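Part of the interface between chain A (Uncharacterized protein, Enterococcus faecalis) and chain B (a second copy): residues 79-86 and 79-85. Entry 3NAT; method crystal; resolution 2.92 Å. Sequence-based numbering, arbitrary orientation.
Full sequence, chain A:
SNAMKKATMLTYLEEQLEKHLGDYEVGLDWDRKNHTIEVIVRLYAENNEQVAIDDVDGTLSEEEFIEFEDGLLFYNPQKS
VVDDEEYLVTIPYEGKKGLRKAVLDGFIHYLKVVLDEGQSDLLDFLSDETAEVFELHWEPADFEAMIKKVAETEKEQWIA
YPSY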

ATOM      1  N   LYS A  79       6.148   6.154  -3.053  1.00109.91           N
ATOM      2  CA  LYS A  79       6.420   6.062  -4.490  1.00105.02           C
ATOM      3  C   LYS A  79       5.450   5.148  -5.245  1.00 94.93           C
ATOM      4  O   LYS A  79       4.694   5.611  -6.080  1.00 95.64           O
ATOM      5  CB  LYS A  79       7.852   5.580  -4.735  1.00105.68           C
ATOM      6  CG  LYS A  79       8.889   6.671  -4.921  1.00107.08           C
ATOM      7  CD  LYS A  79       9.127   7.455  -3.645  1.00120.04           C
ATOM      8  CE  LYS A  79      10.563   7.999  -3.567  1.00125.71           C
ATOM      9  NZ  LYS A  79      10.935   8.881  -4.715  1.00123.47           N
ATOM     10  N   SER A  80       5.487   3.852  -4.951  1.00 94.79           N
ATOM     11  CA  SER A  80       4.733   2.844  -5.700  1.00 90.70           C
ATOM     12  C   SER A  80       3.236   3.127  -5.850  1.00 95.03           C
ATOM     13  O   SER A  80       2.585   3.600  -4.912  1.00102.91           O
ATOM     14  CB  SER A  80       4.907   1.469  -5.049  1.00 82.81           C
ATOM     15  OG  SER A  80       6.240   1.265  -4.632  1.00 89.01           O
ATOM     16  N   VAL A  81       2.700   2.828  -7.035  1.00 88.69           N
ATOM     17  CA  VAL A  81       1.252   2.731  -7.224  1.00 93.92           C
ATOM     18  C   VAL A  81       0.843   1.261  -7.175  1.00 88.87           C
ATOM     19  O   VAL A  81       1.445   0.422  -7.853  1.00 86.10           O
ATOM     20  CB  VAL A  81       0.781   3.349  -8.548  1.00 96.99           C
ATOM     21  CG1 VAL A  81       0.350   2.270  -9.530  1.00105.75           C
ATOM     22  CG2 VAL A  81      -0.376   4.260  -8.284  1.00 94.53           C
ATOM     23  N   VAL A  82      -0.171   0.948  -6.371  1.00 79.00           N
ATOM     24  CA  VAL A  82      -0.467  -0.445  -6.053  1.00 72.29           C
ATOM     25  C   VAL A  82      -1.944  -0.738  -5.881  1.00 79.13           C
ATOM     26  O   VAL A  82      -2.656   0.024  -5.246  1.00 88.95           O
ATOM     27  CB  VAL A  82       0.229  -0.870  -4.744  1.00 72.24           C
ATOM     28  CG1 VAL A  82      -0.306  -2.219  -4.271  1.00 62.63           C
ATOM     29  CG2 VAL A  82       1.769  -0.876  -4.894  1.00 68.85           C
ATOM     30  N   ASP A  83      -2.392  -1.850  -6.448  1.00 84.93           N
ATOM     31  CA  ASP A  83      -3.722  -2.367  -6.172  1.00 86.28           C
ATOM     32  C   ASP A  83      -3.555  -3.548  -5.230  1.00 89.47           C
ATOM     33  O   ASP A  83      -3.181  -4.639  -5.658  1.00 89.45           O
ATOM     34  CB  ASP A  83      -4.398  -2.822  -7.462  1.00 94.29           C
ATOM     35  CG  ASP A  83      -5.749  -3.463  -7.217  1.00105.74           C
ATOM     36  OD1 ASP A  83      -6.301  -3.292  -6.113  1.00107.43           O
ATOM     37  OD2 ASP A  83      -6.266  -4.138  -8.132  1.00115.92           O
ATOM     38  N   ASP A  84      -3.822  -3.321  -3.947  1.00 93.98           N
ATOM     39  CA  ASP A  84      -3.623  -4.328  -2.904  1.00 88.99           C
ATOM     40  C   ASP A  84      -4.239  -5.663  -3.288  1.00 87.72           C
ATOM     41  O   ASP A  84      -3.777  -6.736  -2.879  1.00 88.98           O
ATOM     42  CB  ASP A  84      -4.231  -3.845  -1.580  1.00 82.05           C
ATOM     43  CG  ASP A  84      -3.257  -3.018  -0.759  1.00 94.52           C
ATOM     44  OD1 ASP A  84      -2.128  -2.787  -1.237  1.00 94.85           O
ATOM     45  OD2 ASP A  84      -3.608  -2.600   0.365  1.00103.00           O
ATOM     46  N   GLU A  85      -5.287  -5.574  -4.089  1.00 85.19           N
ATOM     47  CA  GLU A  85      -6.134  -6.706  -4.397  1.00 96.40           C
ATOM     48  C   GLU A  85      -5.541  -7.580  -5.500  1.00 89.20           C
ATOM     49  O   GLU A  85      -6.132  -8.591  -5.862  1.00 96.38           O
ATOM     50  CB  GLU A  85      -7.523  -6.187  -4.797  1.00125.27           C
ATOM     51  CG  GLU A  85      -8.618  -7.233  -4.931  1.00149.80           C
ATOM     52  CD  GLU A  85      -9.795  -6.730  -5.759  1.00173.14           C
ATOM     53  OE1 GLU A  85      -9.577  -5.891  -6.663  1.00177.66           O
ATOM     54  OE2 GLU A  85     -10.936  -7.177  -5.509  1.00182.54           O
ATOM     55  N   GLU A  86      -4.383  -7.201  -6.040  1.00 83.92           N
ATOM     56  CA  GLU A  86      -3.738  -8.003  -7.089  1.00 89.96           C
ATOM     57  C   GLU A  86      -2.813  -9.070  -6.512  1.00 95.11           C
ATOM     58  O   GLU A  86      -2.390  -9.988  -7.217  1.00 98.20           O
ATOM     59  CB  GLU A  86      -2.940  -7.124  -8.054  1.00 99.48           C
ATOM     60  CG  GLU A  86      -3.773  -6.350  -9.060  1.00123.29           C
ATOM     61  CD  GLU A  86      -2.918  -5.488  -9.978  1.00141.33           C
ATOM     62  OE1 GLU A  86      -1.717  -5.799 -10.142  1.00140.46           O
ATOM     63  OE2 GLU A  86      -3.450  -4.502 -10.536  1.00150.55           O
TER
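Chain B (79-85) KSVVDDE

The 79-85 stretch of chain B packs against 79-86 of chain A in a nearly symmetric arrangement. Both stretches are extended through residues 81-83, with phi/psi of -104/135 at V81(B), -152/145 at V82(B) and -113/98 at D83(B), close to the values of the same residues in chain A. At residue 84 the backbone of each chain turns into a short 3-10 segment; D84(B) has phi/psi of -42/-32 and D84(A) -49/-29. The end-to-end directions of the two touching parts lie 116° apart, so the chains cross steeply, somewhat beyond perpendicular; the pairing is limited to a single bridge.

The crossing is centred on D83. The CA atoms of D83(A) and D83(B) are 3.9 Å apart, and the two backbones form a single beta bridge here. The register then runs in opposite directions from this point: CA of V82(A) lies 5.5 Å from CA of D84(B), and CA of D84(A) lies 5.2 Å from CA of V82(B). Two backbone hydrogen bonds frame the bridge. N of D84(B) donates to O of V82(A) at 2.9 Å, with a nearly linear angle of 170°, and N of D84(A) donates to O of V82(B) at 2.6 Å.

D84(B) and D84(A) lose the most surface to the opposite stretch, 71 and 69 Å² of a total of 387 Å². Each points its CA-to-CB bond toward the other chain and adopts an m rotamer, which brings a carboxylate oxygen to the backbone amide of the facing valine. OD1 of D84(B) accepts a hydrogen bond from N of V82(A) at 2.7 Å; in the reciprocal contact, N of V82(B) reaches OD2 of D84(A) at 3.0 Å, a weak bond with an angle of 132°. Each D84 therefore engages both polar backbone atoms of the partner V82, its amide meeting the carbonyl and its carboxylate meeting the NH. The same carboxylates lie beside the preceding residues: OD1 of D84(B) is 3.3 Å from CA of V81(A), and OD2 of D84(A) is 3.3 Å from CA of V81(B). The valine side chains add nonpolar contact to the CB atoms of the aspartates, with CG2 of V81(A) 3.6 Å from CB of D84(B) and CG1 of V81(B) 3.7 Å from CB of D84(A).

Next in buried area is V82(B), which contributes 41 Å², much of its role being played by the backbone. The CA-to-CB bonds of both D83 residues point sideways relative to the other stretch, and both side chains are t rotamers. OD1 of D83(A) approaches CB of D83(B) to 3.3 Å, while OD1 of D83(A) and OD2 of D83(B) are 3.8 Å apart, a juxtaposition of like charges at the centre of the crossing.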

ATOM      1  N   LYS B  79      -2.797  -2.071   7.869  1.00112.61           N
ATOM      2  CA  LYS B  79      -4.112  -2.712   7.979  1.00114.54           C
ATOM      3  C   LYS B  79      -5.086  -2.440   6.824  1.00112.65           C
ATOM      4  O   LYS B  79      -5.988  -3.236   6.568  1.00121.08           O
ATOM      5  CB  LYS B  79      -4.775  -2.412   9.335  1.00123.35           C
ATOM      6  CG  LYS B  79      -4.141  -1.282  10.124  1.00132.14           C
ATOM      7  CD  LYS B  79      -4.721  -1.173  11.533  1.00141.09           C
ATOM      8  CE  LYS B  79      -4.200  -2.263  12.460  1.00147.90           C
ATOM      9  NZ  LYS B  79      -4.630  -2.057  13.881  1.00155.26           N
ATOM     10  N   SER B  80      -4.905  -1.332   6.123  1.00101.57           N
ATOM     11  CA  SER B  80      -5.835  -0.966   5.063  1.00 91.44           C
ATOM     12  C   SER B  80      -5.585  -1.715   3.755  1.00 99.58           C
ATOM     13  O   SER B  80      -4.435  -1.981   3.376  1.00100.39           O
ATOM     14  CB  SER B  80      -5.774   0.538   4.809  1.00 87.35           C
ATOM     15  OG  SER B  80      -5.925   1.252   6.018  1.00 94.36           O
ATOM     16  N   VAL B  81      -6.677  -2.046   3.068  1.00 93.18           N
ATOM     17  CA  VAL B  81      -6.616  -2.583   1.713  1.00 90.54           C
ATOM     18  C   VAL B  81      -6.997  -1.493   0.720  1.00 87.73           C
ATOM     19  O   VAL B  81      -7.972  -0.785   0.944  1.00 98.34           O
ATOM     20  CB  VAL B  81      -7.572  -3.752   1.541  1.00 84.28           C
ATOM     21  CG1 VAL B  81      -7.410  -4.366   0.167  1.00 82.02           C
ATOM     22  CG2 VAL B  81      -7.317  -4.773   2.606  1.00 79.30           C
ATOM     23  N   VAL B  82      -6.241  -1.357  -0.370  1.00 85.20           N
ATOM     24  CA  VAL B  82      -6.398  -0.201  -1.260  1.00 87.73           C
ATOM     25  C   VAL B  82      -6.033  -0.446  -2.732  1.00 92.29           C
ATOM     26  O   VAL B  82      -5.115  -1.208  -3.034  1.00 87.80           O
ATOM     27  CB  VAL B  82      -5.553   0.997  -0.765  1.00 80.92           C
ATOM     28  CG1 VAL B  82      -5.627   2.155  -1.748  1.00 86.68           C
ATOM     29  CG2 VAL B  82      -5.989   1.437   0.627  1.00 74.37           C
ATOM     30  N   ASP B  83      -6.765   0.209  -3.638  1.00 91.28           N
ATOM     31  CA  ASP B  83      -6.363   0.303  -5.037  1.00 91.56           C
ATOM     32  C   ASP B  83      -6.030   1.753  -5.363  1.00 95.34           C
ATOM     33  O   ASP B  83      -6.922   2.554  -5.634  1.00103.40           O
ATOM     34  CB  ASP B  83      -7.462  -0.197  -5.968  1.00102.37           C
ATOM     35  CG  ASP B  83      -7.097  -0.041  -7.437  1.00115.21           C
ATOM     36  OD1 ASP B  83      -8.016  -0.085  -8.282  1.00112.96           O
ATOM     37  OD2 ASP B  83      -5.892   0.128  -7.746  1.00122.79           O
ATOM     38  N   ASP B  84      -4.740   2.075  -5.334  1.00 92.40           N
ATOM     39  CA  ASP B  84      -4.263   3.445  -5.492  1.00 95.51           C
ATOM     40  C   ASP B  84      -4.998   4.205  -6.590  1.00103.07           C
ATOM     41  O   ASP B  84      -5.192   5.427  -6.505  1.00103.90           O
ATOM     42  CB  ASP B  84      -2.760   3.451  -5.779  1.00 99.37           C
ATOM     43  CG  ASP B  84      -1.926   3.305  -4.524  1.00117.65           C
ATOM     44  OD1 ASP B  84      -0.735   2.939  -4.629  1.00128.60           O
ATOM     45  OD2 ASP B  84      -2.462   3.561  -3.427  1.00120.90           O
ATOM     46  N   GLU B  85      -5.413   3.461  -7.609  1.00100.33           N
ATOM     47  CA  GLU B  85      -5.969   4.026  -8.825  1.00107.81           C
ATOM     48  C   GLU B  85      -7.350   4.661  -8.646  1.00110.43           C
ATOM     49  O   GLU B  85      -7.706   5.593  -9.365  1.00109.25           O
ATOM     50  CB  GLU B  85      -6.031   2.938  -9.883  1.00120.32           C
ATOM     51  CG  GLU B  85      -5.974   3.448 -11.291  1.00148.59           C
ATOM     52  CD  GLU B  85      -5.426   2.401 -12.230  1.00167.66           C
ATOM     53  OE1 GLU B  85      -5.954   2.274 -13.356  1.00176.33           O
ATOM     54  OE2 GLU B  85      -4.471   1.697 -11.826  1.00166.43           O
TER